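Local coordinates for SusD superfamily protein (Bacteroides fragilis, PDB 3L22), which probably captures glycans at the bacterial outer membrane, as a member of the SusD family of sugar-binding lipoproteins, and is seen with bound zinc ions, at residues A[30-35]-A[251-256]; A[35-40]-A[260-265]; A[49-54]-A[68-73]; A[286-291]-A[381-386]; A[291-296]-A[358-363]. All blocks are in the same frame, centred on the assembly; numbering follows the deposited sequence.

Contact 1. Residues A[30-35]-A[251-256]; sequences AAIKNT and FSLPMA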
# COMPACT_ATOMS: atom_id res chain seq x y z
N ALA A 30 -13.91 1.02 -6.76
CA ALA A 30 -13.45 1.77 -7.95
C ALA A 30 -12.88 3.10 -7.48
O ALA A 30 -11.86 3.53 -8.01
CB ALA A 30 -14.58 1.98 -9.05
N ALA A 31 -13.50 3.72 -6.48
CA ALA A 31 -13.09 5.06 -6.05
C ALA A 31 -11.69 5.10 -5.46
O ALA A 31 -11.02 6.12 -5.54
CB ALA A 31 -14.10 5.65 -5.06
N ILE A 32 -11.24 4.01 -4.85
CA ILE A 32 -9.87 3.99 -4.33
C ILE A 32 -8.83 3.58 -5.38
O ILE A 32 -7.63 3.69 -5.10
CB ILE A 32 -9.63 3.11 -3.08
CG1 ILE A 32 -10.02 1.67 -3.30
CG2 ILE A 32 -10.22 3.74 -1.85
CD1 ILE A 32 -9.43 0.78 -2.25
N LYS A 33 -9.30 3.14 -6.55
CA LYS A 33 -8.43 2.68 -7.65
C LYS A 33 -8.13 3.83 -8.63
O LYS A 33 -7.00 4.37 -8.64
CB LYS A 33 -9.10 1.48 -8.31
CG LYS A 33 -8.34 0.80 -9.46
CD LYS A 33 -9.20 -0.30 -10.14
CE LYS A 33 -10.38 0.16 -11.01
NZ LYS A 33 -9.96 0.76 -12.35
N ASN A 34 -9.12 4.23 -9.45
CA ASN A 34 -8.97 5.38 -10.37
C ASN A 34 -10.29 5.81 -10.92
O ASN A 34 -11.25 5.05 -10.86
CB ASN A 34 -7.99 5.12 -11.55
CG ASN A 34 -8.43 3.98 -12.42
OD1 ASN A 34 -8.07 2.83 -12.16
ND2 ASN A 34 -9.15 4.30 -13.51
N THR A 35 -10.34 7.02 -11.46
CA THR A 35 -11.49 7.40 -12.27
C THR A 35 -11.08 7.37 -13.74
O THR A 35 -9.97 6.91 -14.10
CB THR A 35 -11.97 8.77 -11.89
OG1 THR A 35 -10.97 9.72 -12.32
CG2 THR A 35 -12.26 8.79 -10.36
N PHE A 251 -5.51 -9.38 -1.45
CA PHE A 251 -6.36 -8.26 -1.89
C PHE A 251 -5.64 -7.47 -2.99
O PHE A 251 -4.46 -7.11 -2.82
CB PHE A 251 -6.72 -7.34 -0.70
CG PHE A 251 -7.60 -6.18 -1.09
CD1 PHE A 251 -8.91 -6.39 -1.50
CD2 PHE A 251 -7.11 -4.86 -1.06
CE1 PHE A 251 -9.71 -5.33 -1.92
CE2 PHE A 251 -7.92 -3.79 -1.45
CZ PHE A 251 -9.21 -4.02 -1.88
N SER A 252 -6.37 -7.20 -4.08
CA SER A 252 -5.87 -6.46 -5.24
C SER A 252 -6.96 -5.60 -5.82
O SER A 252 -8.16 -5.81 -5.56
CB SER A 252 -5.43 -7.42 -6.37
OG SER A 252 -4.45 -8.33 -5.94
N LEU A 253 -6.53 -4.63 -6.62
CA LEU A 253 -7.45 -3.74 -7.35
C LEU A 253 -7.46 -4.22 -8.81
O LEU A 253 -6.41 -4.16 -9.49
CB LEU A 253 -7.00 -2.28 -7.28
CG LEU A 253 -6.54 -1.79 -5.91
CD1 LEU A 253 -6.09 -0.28 -6.00
CD2 LEU A 253 -7.66 -1.97 -4.93
N PRO A 254 -8.61 -4.75 -9.26
CA PRO A 254 -8.68 -5.33 -10.60
C PRO A 254 -8.90 -4.26 -11.64
O PRO A 254 -9.40 -3.17 -11.30
CB PRO A 254 -9.92 -6.23 -10.51
CG PRO A 254 -10.81 -5.48 -9.55
CD PRO A 254 -9.90 -4.86 -8.54
N MSE A 255 -8.57 -4.56 -12.88
CA MSE A 255 -8.77 -3.65 -14.00
C MSE A 255 -9.61 -4.35 -15.06
O MSE A 255 -9.53 -5.59 -15.20
CB MSE A 255 -7.42 -3.36 -14.63
CG MSE A 255 -6.43 -2.63 -13.78
SE MSE A 255 -7.01 -0.80 -13.52
CE MSE A 255 -5.72 -0.29 -12.12
N ALA A 256 -10.33 -3.56 -15.83
CA ALA A 256 -11.11 -3.99 -16.95
C ALA A 256 -10.93 -2.96 -18.05
O ALA A 256 -10.63 -1.78 -17.79
CB ALA A 256 -12.61 -4.14 -16.57
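Lys33 lies against Leu253, Pro254 and the selenomethionine Met255, and the close part of the contact runs along its chain. CG stands anti to the backbone N (chi1 -178°), where it meets Leu253 CB at 4.0 Å, the two side chains sliding past each other in opposite directions. The closest approach follows: Lys33 CD is 3.1 Å from Pro254 O, a carbon against a carbonyl and not a hydrogen bond. The chain bends at chi3, and chi4 (73°) turns Lys33 NZ to 3.5 Å from Met255 SE. The ammonium also donates to Asn34 OD1 (2.8 Å), from 37° above the carbonyl plane, and weakly to Asn259, so it is not buried without polar partners. Asn34 ND2 in turn bonds to Thr35 O at 2.8 Å; this bond, with those to Lys33 NZ and Asn259 O, probably holds the amide's rotation.

The packing is looser at Ile32, still buried, whose CD1 is 4.2 Å from Leu253 CD2; the more open side is at Pro254 and Met255, which are partly exposed. No hydrogen bond joins the two segments. The contact sets the C-terminal end of helix 18-33 on strand 249-253, with helix 79-103 behind Ala31 and Ile32, strand 322-326 paired to Phe251, and helix 192-196 against Pro254.

Contact 2. Residues A[35-40]-A[260-265]; sequences TGTKSL and IPNTQQ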
# COMPACT_ATOMS: atom_id res chain seq x y z
N THR A 35 -10.34 7.02 -11.46
CA THR A 35 -11.49 7.40 -12.27
C THR A 35 -11.08 7.37 -13.74
O THR A 35 -9.97 6.91 -14.10
CB THR A 35 -11.97 8.77 -11.89
OG1 THR A 35 -10.97 9.72 -12.32
CG2 THR A 35 -12.26 8.79 -10.36
N GLY A 36 -11.98 7.83 -14.59
CA GLY A 36 -11.69 8.00 -16.00
C GLY A 36 -10.57 8.96 -16.32
O GLY A 36 -9.95 8.83 -17.40
N THR A 37 -10.30 9.92 -15.44
CA THR A 37 -9.27 10.93 -15.70
C THR A 37 -8.15 11.03 -14.68
O THR A 37 -7.12 11.55 -14.99
CB THR A 37 -9.90 12.31 -15.86
OG1 THR A 37 -10.80 12.53 -14.76
CG2 THR A 37 -10.71 12.41 -17.24
N LYS A 38 -8.33 10.51 -13.47
CA LYS A 38 -7.34 10.63 -12.40
C LYS A 38 -7.18 9.25 -11.76
O LYS A 38 -8.01 8.37 -12.00
CB LYS A 38 -7.81 11.64 -11.37
CG LYS A 38 -7.95 13.11 -11.92
CD LYS A 38 -6.58 13.71 -12.17
CE LYS A 38 -6.64 15.15 -12.67
NZ LYS A 38 -5.26 15.70 -12.50
N SER A 39 -6.10 9.07 -11.01
CA SER A 39 -5.84 7.80 -10.39
C SER A 39 -5.51 7.97 -8.92
O SER A 39 -5.03 9.03 -8.48
CB SER A 39 -4.77 7.04 -11.17
OG SER A 39 -3.50 7.68 -11.17
N LEU A 40 -5.78 6.92 -8.15
CA LEU A 40 -5.35 6.86 -6.77
C LEU A 40 -4.49 5.58 -6.60
O LEU A 40 -3.42 5.49 -7.23
CB LEU A 40 -6.54 7.02 -5.81
CG LEU A 40 -6.29 7.29 -4.32
CD1 LEU A 40 -5.71 8.70 -4.09
CD2 LEU A 40 -7.59 7.13 -3.53
N ILE A 260 -9.66 1.19 -17.09
CA ILE A 260 -8.21 1.36 -16.95
C ILE A 260 -7.83 2.85 -16.74
O ILE A 260 -8.60 3.74 -17.13
CB ILE A 260 -7.42 0.77 -18.13
CG1 ILE A 260 -7.97 1.28 -19.48
CG2 ILE A 260 -7.40 -0.77 -18.04
CD1 ILE A 260 -7.04 1.17 -20.67
N PRO A 261 -6.66 3.12 -16.15
CA PRO A 261 -6.27 4.51 -15.98
C PRO A 261 -5.98 5.20 -17.31
O PRO A 261 -5.64 4.58 -18.30
CB PRO A 261 -5.01 4.43 -15.13
CG PRO A 261 -5.03 3.07 -14.44
CD PRO A 261 -5.68 2.21 -15.52
N ASN A 262 -6.12 6.52 -17.31
CA ASN A 262 -5.88 7.33 -18.50
C ASN A 262 -4.35 7.53 -18.74
O ASN A 262 -3.49 6.90 -18.07
CB ASN A 262 -6.63 8.66 -18.31
CG ASN A 262 -7.16 9.24 -19.61
OD1 ASN A 262 -6.45 9.28 -20.61
ND2 ASN A 262 -8.41 9.70 -19.60
N THR A 263 -3.99 8.40 -19.69
CA THR A 263 -2.60 8.57 -20.13
C THR A 263 -1.65 8.82 -19.02
O THR A 263 -1.87 9.71 -18.21
CB THR A 263 -2.48 9.71 -21.12
OG1 THR A 263 -3.53 9.53 -22.04
CG2 THR A 263 -1.18 9.65 -21.86
N GLN A 264 -0.60 7.99 -19.00
CA GLN A 264 0.45 8.05 -17.99
C GLN A 264 -0.05 8.02 -16.57
O GLN A 264 0.39 8.77 -15.75
CB GLN A 264 1.37 9.24 -18.25
CG GLN A 264 2.17 9.04 -19.49
CD GLN A 264 3.26 10.09 -19.65
OE1 GLN A 264 3.03 11.30 -19.46
NE2 GLN A 264 4.48 9.62 -19.99
N GLN A 265 -1.04 7.17 -16.30
CA GLN A 265 -1.50 6.97 -14.93
C GLN A 265 -1.40 5.53 -14.47
O GLN A 265 -1.59 5.28 -13.31
CB GLN A 265 -2.93 7.45 -14.81
CG GLN A 265 -3.05 8.95 -15.00
CD GLN A 265 -4.43 9.43 -14.80
OE1 GLN A 265 -5.17 8.84 -14.00
NE2 GLN A 265 -4.82 10.50 -15.52
O HOH W 1 -7.44 7.71 -15.05
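Asn262 and Gln265 reach from one loop to the backbone of Gly36 and Thr37 in another, and each loop carries a turn motif: an ST motif headed by Thr35, and a type II beta turn from Asn262 to Gln265.

Direct hydrogen bonds come from the two side-chain amides. Asn262 ND2 donates to Gly36 O at 2.8 Å, in the carbonyl plane, with an N-H...O angle of 157°. Gln265 is modelled in two conformers, so its contacts, which hold for the one described, call for caution. In it NE2 donates to Thr37 O at 2.6 Å and almost straight (169°), approaching from 48° above the plane of that carbonyl. Its chain is extended beyond CG, which carries the amide to the backbone of 35-40.

Bonds inside each loop shape it: Thr35 OG1 accepts from the backbone N of both Thr37 and Lys38, while Asn262 OD1 accepts from Thr263 N at 2.8 Å and from Thr263 OG1, fixing which end of the Asn262 amide faces Gly36.

Van der Waals contact includes Ser39, whose CB is 3.4 Å from Gln265 OE1; the Ser39 hydroxyl bonds to the backbone N of Lys44, at the start of helix 44-52. The contact thus joins, near the surface, the loop leaving helix 18-33 to the one leading into helix 267-271.

One water joins the segments: it accepts from Asn262 N at 2.9 Å and lies 2.8 Å from Thr35 O and 2.7 Å from Gln265 OE1.

Contact 3. Residues A[49-54]-A[68-73]; sequences FDNRGD and NTYNMN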
# COMPACT_ATOMS: atom_id res chain seq x y z
N PHE A 49 4.42 5.54 -3.49
CA PHE A 49 5.16 4.83 -2.44
C PHE A 49 6.46 4.17 -2.92
O PHE A 49 7.41 4.08 -2.13
CB PHE A 49 4.23 3.92 -1.63
CG PHE A 49 3.16 4.71 -0.93
CD1 PHE A 49 3.48 5.52 0.17
CD2 PHE A 49 1.87 4.74 -1.41
CE1 PHE A 49 2.52 6.30 0.80
CE2 PHE A 49 0.89 5.52 -0.77
CZ PHE A 49 1.23 6.29 0.34
N ASP A 50 6.54 3.79 -4.19
CA ASP A 50 7.81 3.35 -4.75
C ASP A 50 8.73 4.50 -5.04
O ASP A 50 9.93 4.39 -4.80
CB ASP A 50 7.61 2.48 -5.97
CG ASP A 50 6.99 1.13 -5.59
OD1 ASP A 50 7.70 0.34 -4.89
OD2 ASP A 50 5.79 0.93 -5.88
N ASN A 51 8.19 5.59 -5.56
CA ASN A 51 8.99 6.79 -5.79
C ASN A 51 9.58 7.39 -4.51
O ASN A 51 10.70 7.91 -4.52
CB ASN A 51 8.17 7.85 -6.53
CG ASN A 51 8.21 7.67 -8.05
OD1 ASN A 51 9.05 8.26 -8.72
ND2 ASN A 51 7.33 6.81 -8.59
N ARG A 52 8.85 7.31 -3.41
CA ARG A 52 9.38 7.77 -2.13
C ARG A 52 10.53 6.92 -1.64
O ARG A 52 11.43 7.43 -0.99
CB ARG A 52 8.27 7.92 -1.08
CG ARG A 52 7.40 9.12 -1.39
CD ARG A 52 6.22 9.37 -0.43
NE ARG A 52 6.53 9.41 1.00
CZ ARG A 52 7.06 10.43 1.68
NH1 ARG A 52 7.43 11.57 1.08
NH2 ARG A 52 7.24 10.31 3.00
N GLY A 53 10.54 5.65 -2.03
CA GLY A 53 11.60 4.74 -1.69
C GLY A 53 12.92 4.89 -2.42
O GLY A 53 13.15 5.87 -3.14
N ASP A 54 13.76 3.88 -2.24
CA ASP A 54 15.15 3.91 -2.60
C ASP A 54 15.58 2.69 -3.44
O ASP A 54 16.78 2.45 -3.65
CB ASP A 54 15.97 3.98 -1.30
CG ASP A 54 15.70 2.78 -0.37
OD1 ASP A 54 14.90 1.89 -0.73
OD2 ASP A 54 16.25 2.75 0.75
N ASN A 68 8.94 15.06 -8.64
CA ASN A 68 9.02 15.72 -7.34
C ASN A 68 8.78 14.78 -6.15
O ASN A 68 9.33 15.01 -5.06
CB ASN A 68 8.06 16.91 -7.23
CG ASN A 68 8.71 18.24 -7.58
OD1 ASN A 68 9.94 18.35 -7.70
ND2 ASN A 68 7.89 19.28 -7.72
N THR A 69 8.00 13.73 -6.34
CA THR A 69 7.85 12.73 -5.29
C THR A 69 9.15 12.00 -5.07
O THR A 69 9.60 11.86 -3.92
CB THR A 69 6.74 11.72 -5.59
OG1 THR A 69 5.51 12.43 -5.65
CG2 THR A 69 6.69 10.62 -4.50
N TYR A 70 9.79 11.57 -6.16
CA TYR A 70 11.05 10.83 -6.06
C TYR A 70 12.14 11.66 -5.37
O TYR A 70 12.88 11.17 -4.52
CB TYR A 70 11.58 10.37 -7.43
CG TYR A 70 12.94 9.67 -7.26
CD1 TYR A 70 13.02 8.38 -6.73
CD2 TYR A 70 14.13 10.32 -7.59
CE1 TYR A 70 14.25 7.75 -6.51
CE2 TYR A 70 15.38 9.70 -7.39
CZ TYR A 70 15.43 8.42 -6.84
OH TYR A 70 16.65 7.81 -6.64
N ASN A 71 12.21 12.93 -5.77
CA ASN A 71 13.19 13.87 -5.24
C ASN A 71 12.83 14.45 -3.88
O ASN A 71 13.55 15.30 -3.36
CB ASN A 71 13.38 15.00 -6.24
CG ASN A 71 14.19 14.59 -7.44
OD1 ASN A 71 15.00 13.66 -7.38
ND2 ASN A 71 14.03 15.34 -8.53
N MSE A 72 11.74 13.98 -3.28
CA MSE A 72 11.37 14.41 -1.92
C MSE A 72 11.20 15.93 -1.91
O MSE A 72 11.70 16.63 -1.03
CB MSE A 72 12.38 13.95 -0.86
CG MSE A 72 12.71 12.50 -0.91
SE MSE A 72 11.18 11.32 -0.62
CE MSE A 72 10.92 11.63 1.29
N ASN A 73 10.43 16.42 -2.89
CA ASN A 73 10.31 17.84 -3.11
C ASN A 73 8.86 18.25 -3.36
O ASN A 73 8.62 19.24 -4.01
CB ASN A 73 11.19 18.25 -4.29
CG ASN A 73 11.42 19.75 -4.36
OD1 ASN A 73 11.68 20.39 -3.35
ND2 ASN A 73 11.32 20.32 -5.56
O HOH W 2 7.83 12.69 -1.79
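Thr69 CG2 wedges against two side chains of helix 44-52, 3.5 Å from Arg52 CG and 3.7 Å from Asn51 CB. Beside it the backbones come close, Tyr70 CA pointing its hydrogen at Asn51 O (3.3 Å, 169° at H). The ring approaches the same oxygen, with Tyr70 CD1 3.2 Å from Asn51 O. The Asn51 amide, 81° from the plane of the Tyr70 ring, puts OD1 3.5 Å from Tyr70 CB. Further along, Arg52 NH1 meets the selenomethionine methyl, Met72 CE, at 3.5 Å, and a water in the guanidinium plane links NH1 to Thr69 O.

Outside this shell, Asn58 bonds to Asn51 OD1, the Tyr424 carbonyl takes Arg52 NH2, and Glu80 hydrogen-bonds to Thr69 OG1. Lys408 lies against the Tyr70 ring as a cation-pi partner and donates to the carbonyls of Tyr70 and Gly53. Met72 has positive phi (58°), and Met72 N and Asn73 N bond back to Thr69 O and Asn68 O: a Schellman motif ending helix 67-70 against the end of helix 44-52.

Contact 4. Residues A[286-291]-A[381-386]; sequences MSKPDY and IYNEKR. With EDO (1,2-ethanediol), chain B.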
# COMPACT_ATOMS: atom_id res chain seq x y z
N MSE A 286 18.70 -4.06 -5.37
CA MSE A 286 19.30 -4.90 -6.39
C MSE A 286 20.75 -4.54 -6.69
O MSE A 286 21.32 -5.16 -7.55
CB MSE A 286 18.45 -4.92 -7.67
CG MSE A 286 17.11 -5.56 -7.46
SE MSE A 286 16.38 -6.04 -9.22
CE MSE A 286 14.60 -6.62 -8.88
N SER A 287 21.32 -3.55 -6.00
CA SER A 287 22.76 -3.34 -6.00
C SER A 287 23.46 -4.22 -4.99
O SER A 287 24.67 -4.25 -4.99
CB SER A 287 23.11 -1.89 -5.64
OG SER A 287 22.95 -1.61 -4.26
N LYS A 288 22.74 -4.88 -4.09
CA LYS A 288 23.39 -5.67 -3.07
C LYS A 288 23.58 -7.12 -3.55
O LYS A 288 22.64 -7.71 -4.06
CB LYS A 288 22.54 -5.67 -1.80
CG LYS A 288 22.33 -4.27 -1.19
CD LYS A 288 21.48 -4.39 0.05
CE LYS A 288 20.93 -3.04 0.54
NZ LYS A 288 21.78 -2.51 1.57
N PRO A 289 24.79 -7.71 -3.34
CA PRO A 289 24.96 -9.03 -3.97
C PRO A 289 24.03 -10.18 -3.48
O PRO A 289 23.60 -10.95 -4.34
CB PRO A 289 26.45 -9.32 -3.76
CG PRO A 289 27.09 -7.97 -3.87
CD PRO A 289 26.10 -7.02 -3.19
N ASP A 290 23.61 -10.22 -2.22
CA ASP A 290 22.65 -11.23 -1.79
C ASP A 290 21.21 -11.03 -2.29
O ASP A 290 20.37 -11.91 -2.14
CB ASP A 290 22.64 -11.36 -0.28
CG ASP A 290 23.97 -11.95 0.28
OD1 ASP A 290 24.94 -12.19 -0.47
OD2 ASP A 290 23.99 -12.19 1.51
N TYR A 291 20.92 -9.88 -2.88
CA TYR A 291 19.61 -9.56 -3.34
C TYR A 291 19.66 -9.25 -4.83
O TYR A 291 18.80 -8.59 -5.35
CB TYR A 291 19.05 -8.41 -2.46
CG TYR A 291 19.02 -8.87 -1.02
CD1 TYR A 291 17.96 -9.59 -0.52
CD2 TYR A 291 20.13 -8.66 -0.19
CE1 TYR A 291 18.00 -10.10 0.79
CE2 TYR A 291 20.17 -9.14 1.11
CZ TYR A 291 19.09 -9.86 1.59
OH TYR A 291 19.15 -10.32 2.87
N ILE A 381 15.61 -9.30 7.01
CA ILE A 381 14.16 -9.21 6.80
C ILE A 381 13.81 -7.95 6.00
O ILE A 381 13.05 -8.04 5.01
CB ILE A 381 13.38 -9.25 8.14
CG1 ILE A 381 13.56 -10.62 8.82
CG2 ILE A 381 11.86 -8.90 7.89
CD1 ILE A 381 13.23 -10.67 10.32
N TYR A 382 14.40 -6.80 6.37
CA TYR A 382 14.16 -5.56 5.62
C TYR A 382 14.57 -5.67 4.14
O TYR A 382 13.82 -5.24 3.27
CB TYR A 382 14.88 -4.37 6.23
CG TYR A 382 14.58 -4.08 7.69
CD1 TYR A 382 13.40 -4.48 8.29
CD2 TYR A 382 15.51 -3.41 8.48
CE1 TYR A 382 13.15 -4.22 9.66
CE2 TYR A 382 15.25 -3.12 9.86
CZ TYR A 382 14.08 -3.55 10.42
OH TYR A 382 13.82 -3.30 11.74
N ASN A 383 15.74 -6.28 3.89
CA ASN A 383 16.23 -6.46 2.54
C ASN A 383 15.37 -7.43 1.72
O ASN A 383 15.09 -7.17 0.57
CB ASN A 383 17.68 -6.94 2.53
CG ASN A 383 18.66 -5.83 2.85
OD1 ASN A 383 18.38 -4.65 2.61
ND2 ASN A 383 19.81 -6.20 3.39
N GLU A 384 14.94 -8.53 2.33
CA GLU A 384 14.04 -9.45 1.64
C GLU A 384 12.73 -8.78 1.22
O GLU A 384 12.24 -8.98 0.11
CB GLU A 384 13.76 -10.69 2.51
CG GLU A 384 13.33 -11.93 1.70
CD GLU A 384 14.46 -12.53 0.86
OE1 GLU A 384 15.65 -12.51 1.27
OE2 GLU A 384 14.14 -13.09 -0.21
N LYS A 385 12.19 -7.96 2.11
CA LYS A 385 10.97 -7.20 1.86
C LYS A 385 11.21 -6.20 0.70
O LYS A 385 10.37 -6.04 -0.16
CB LYS A 385 10.57 -6.49 3.15
CG LYS A 385 9.24 -5.72 3.11
CD LYS A 385 8.08 -6.59 3.49
CE LYS A 385 6.76 -5.79 3.59
NZ LYS A 385 6.81 -4.88 4.75
N ARG A 386 12.39 -5.58 0.65
CA ARG A 386 12.73 -4.65 -0.42
C ARG A 386 12.74 -5.33 -1.80
O ARG A 386 12.21 -4.77 -2.79
CB ARG A 386 14.09 -3.99 -0.12
CG ARG A 386 14.03 -2.99 1.02
CD ARG A 386 15.41 -2.48 1.40
NE ARG A 386 15.95 -1.60 0.37
CZ ARG A 386 17.11 -0.96 0.45
NH1 ARG A 386 17.91 -1.11 1.50
NH2 ARG A 386 17.49 -0.19 -0.56
C1 EDO B . 4.12 -3.30 5.57
O1 EDO B . 4.29 -4.26 4.56
C2 EDO B . 3.97 -1.86 5.03
O2 EDO B . 3.97 -1.03 6.24
O HOH W 3 20.58 0.03 1.77
O HOH W 4 22.21 -4.31 3.67
O HOH W 5 17.01 -11.87 3.49
O HOH W 6 20.83 -9.02 4.53
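Tyr291 lays its ring on Asn383, crossing that side chain at about a right angle. From CB, chi1 (-59°) sets CG beside the backbone N, on the side of Asn383. CD1 passes Asn383 O at 3.9 Å, whereas CD2 and CE2 approach Asn383 CB. That CB lies over the face in a CH-pi contact, 3.6 Å from the centroid and 19° off the normal, displaced toward CZ (3.4 Å). At the edge, CE1 meets Glu384 OE1 at 3.4 Å. The tip, OH, donates to a water 2.7 Å away that in turn donates to Glu384 OE1, and accepts from a second water that also takes Asn383 ND2.

Beside the ring, Lys288 CE is 3.7 Å from Asn383 OD1. The loop carries Asp290, seen to bind zinc, though that zinc is not bound to this chain in the model; Lys385 NZ donates to O1 of a 1,2-ethanediol (2.6 Å), probably from the crystallisation liquor.

No direct hydrogen bond crosses the contact: its polar groups meet through water. A water accepting from both Lys288 and Arg386, and the Arg386 salt bridge to Asp55, probably ease like-charge repulsion, while Arg298 and Arg356 would balance Glu384.

Contact 5. Residues A[291-296]-A[358-363]; sequences YSLATD and RSVDAA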
# COMPACT_ATOMS: atom_id res chain seq x y z
N TYR A 291 20.92 -9.88 -2.88
CA TYR A 291 19.61 -9.56 -3.34
C TYR A 291 19.66 -9.25 -4.83
O TYR A 291 18.80 -8.59 -5.35
CB TYR A 291 19.05 -8.41 -2.46
CG TYR A 291 19.02 -8.87 -1.02
CD1 TYR A 291 17.96 -9.59 -0.52
CD2 TYR A 291 20.13 -8.66 -0.19
CE1 TYR A 291 18.00 -10.10 0.79
CE2 TYR A 291 20.17 -9.14 1.11
CZ TYR A 291 19.09 -9.86 1.59
OH TYR A 291 19.15 -10.32 2.87
N SER A 292 20.69 -9.76 -5.52
CA SER A 292 20.76 -9.70 -6.96
C SER A 292 21.37 -10.96 -7.53
O SER A 292 21.97 -10.93 -8.58
CB SER A 292 21.54 -8.46 -7.39
OG SER A 292 22.82 -8.45 -6.83
N LEU A 293 21.14 -12.09 -6.90
CA LEU A 293 21.73 -13.35 -7.34
C LEU A 293 21.14 -13.76 -8.70
O LEU A 293 19.93 -13.71 -8.91
CB LEU A 293 21.46 -14.43 -6.30
CG LEU A 293 22.12 -14.23 -4.94
CD1 LEU A 293 21.43 -15.17 -3.91
CD2 LEU A 293 23.64 -14.43 -5.04
N ALA A 294 22.01 -14.15 -9.62
CA ALA A 294 21.62 -14.46 -10.98
C ALA A 294 20.57 -15.59 -11.04
O ALA A 294 19.75 -15.64 -11.97
CB ALA A 294 22.93 -14.83 -11.86
N THR A 295 20.58 -16.50 -10.06
CA THR A 295 19.62 -17.60 -10.06
C THR A 295 18.41 -17.34 -9.14
O THR A 295 17.60 -18.24 -8.94
CB THR A 295 20.28 -18.88 -9.58
OG1 THR A 295 20.85 -18.61 -8.31
CG2 THR A 295 21.40 -19.37 -10.56
N ASP A 296 18.29 -16.14 -8.55
CA ASP A 296 17.09 -15.76 -7.79
C ASP A 296 15.94 -15.63 -8.79
O ASP A 296 16.07 -14.92 -9.78
CB ASP A 296 17.37 -14.44 -7.06
CG ASP A 296 16.25 -13.96 -6.11
OD1 ASP A 296 15.04 -14.04 -6.43
OD2 ASP A 296 16.61 -13.36 -5.05
N ARG A 358 11.44 -19.62 -1.44
CA ARG A 358 10.60 -19.68 -2.63
C ARG A 358 11.36 -19.22 -3.89
O ARG A 358 11.15 -19.80 -4.98
CB ARG A 358 9.27 -18.98 -2.41
CG ARG A 358 8.27 -19.13 -3.57
CD ARG A 358 8.27 -17.97 -4.52
NE ARG A 358 7.85 -16.70 -3.94
CZ ARG A 358 6.61 -16.21 -3.92
NH1 ARG A 358 5.58 -16.91 -4.40
NH2 ARG A 358 6.38 -15.00 -3.40
N SER A 359 12.25 -18.24 -3.74
CA SER A 359 12.96 -17.65 -4.87
C SER A 359 14.46 -18.01 -5.00
O SER A 359 15.02 -17.89 -6.09
CB SER A 359 12.79 -16.13 -4.82
OG SER A 359 11.43 -15.75 -5.02
N VAL A 360 15.09 -18.37 -3.88
CA VAL A 360 16.56 -18.57 -3.80
C VAL A 360 16.82 -19.96 -3.25
O VAL A 360 16.39 -20.26 -2.18
CB VAL A 360 17.24 -17.52 -2.84
CG1 VAL A 360 18.75 -17.79 -2.67
CG2 VAL A 360 17.02 -16.05 -3.37
N ASP A 361 17.53 -20.79 -3.98
CA ASP A 361 17.91 -22.13 -3.48
C ASP A 361 18.83 -22.09 -2.25
O ASP A 361 19.93 -21.53 -2.30
CB ASP A 361 18.64 -22.87 -4.59
CG ASP A 361 19.09 -24.27 -4.18
OD1 ASP A 361 18.35 -25.00 -3.48
OD2 ASP A 361 20.21 -24.64 -4.57
N ALA A 362 18.38 -22.71 -1.16
CA ALA A 362 19.02 -22.64 0.14
C ALA A 362 20.38 -23.26 0.14
O ALA A 362 21.30 -22.73 0.76
CB ALA A 362 18.15 -23.29 1.21
N ALA A 363 20.50 -24.40 -0.55
CA ALA A 363 21.76 -25.15 -0.65
C ALA A 363 22.93 -24.33 -1.21
O ALA A 363 24.06 -24.59 -0.83
CB ALA A 363 21.57 -26.43 -1.50
O HOH W 7 18.28 -20.49 -6.48
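Leu293 and Val360 meet at about a right angle, methyl against methyl, with Leu293 CD1 3.9 Å from Val360 CG1. The other branch of the valine turns to Asp296: CG2, anti to the carbonyl carbon, approaches OD2 at 3.2 Å and Asp296 CG at 3.5 Å, the two side chains being set obliquely. Val360 therefore divides its methyls between an apolar partner and a carboxylate.

Asp296 CG is anti to its backbone N (chi1 -175°), and the carboxylate beyond it spans both residues opposite, since OD1 lies 3.5 Å from Ser359 CB. Behind it the backbones draw together, Asp296 CA directing its hydrogen to Ser359 O at 3.4 Å (144° at H). None of these is a conventional hydrogen bond. The carboxylate has its polar partners outside the contact: it caps a backbone N just past Asp296, at the N-cap position, and OD2 forms a salt bridge with Arg298. The type I turn from Leu293 to Asp296 brings the two residues close, consistent with both meeting Val360. A water accepts from Asp361 N at 2.6 Å and donates weakly to Thr295 O (3.4 Å).

The contact thus brings the start of helix 297-302 against the end of helix 345-359, where Lys297 bonds to the backbone of Ser359, and Asp296 also touches Leu387 of helix 374-388.

How the contacts relate
From the N terminus, helix 18-33 opens contact 1 and the loop after it opens contact 2; they share Thr35. Contact 3 follows and closes first, a short loop between helices 44-52 and 67-70, nested inside the long loops of the other two. Contact 1 then closes at strand 249-253 and contact 2 at 260-265; their segments alternate, so these loops cross, bringing the chain back to its N-terminal helices. Contacts 4 and 5 open only after these have closed; they share Tyr291, and contact 5, closing at the end of helix 345-359, is nested inside contact 4, which closes on helix 374-388. A long, weak ion pair between Asp54 and Arg386 links contacts 3 and 4.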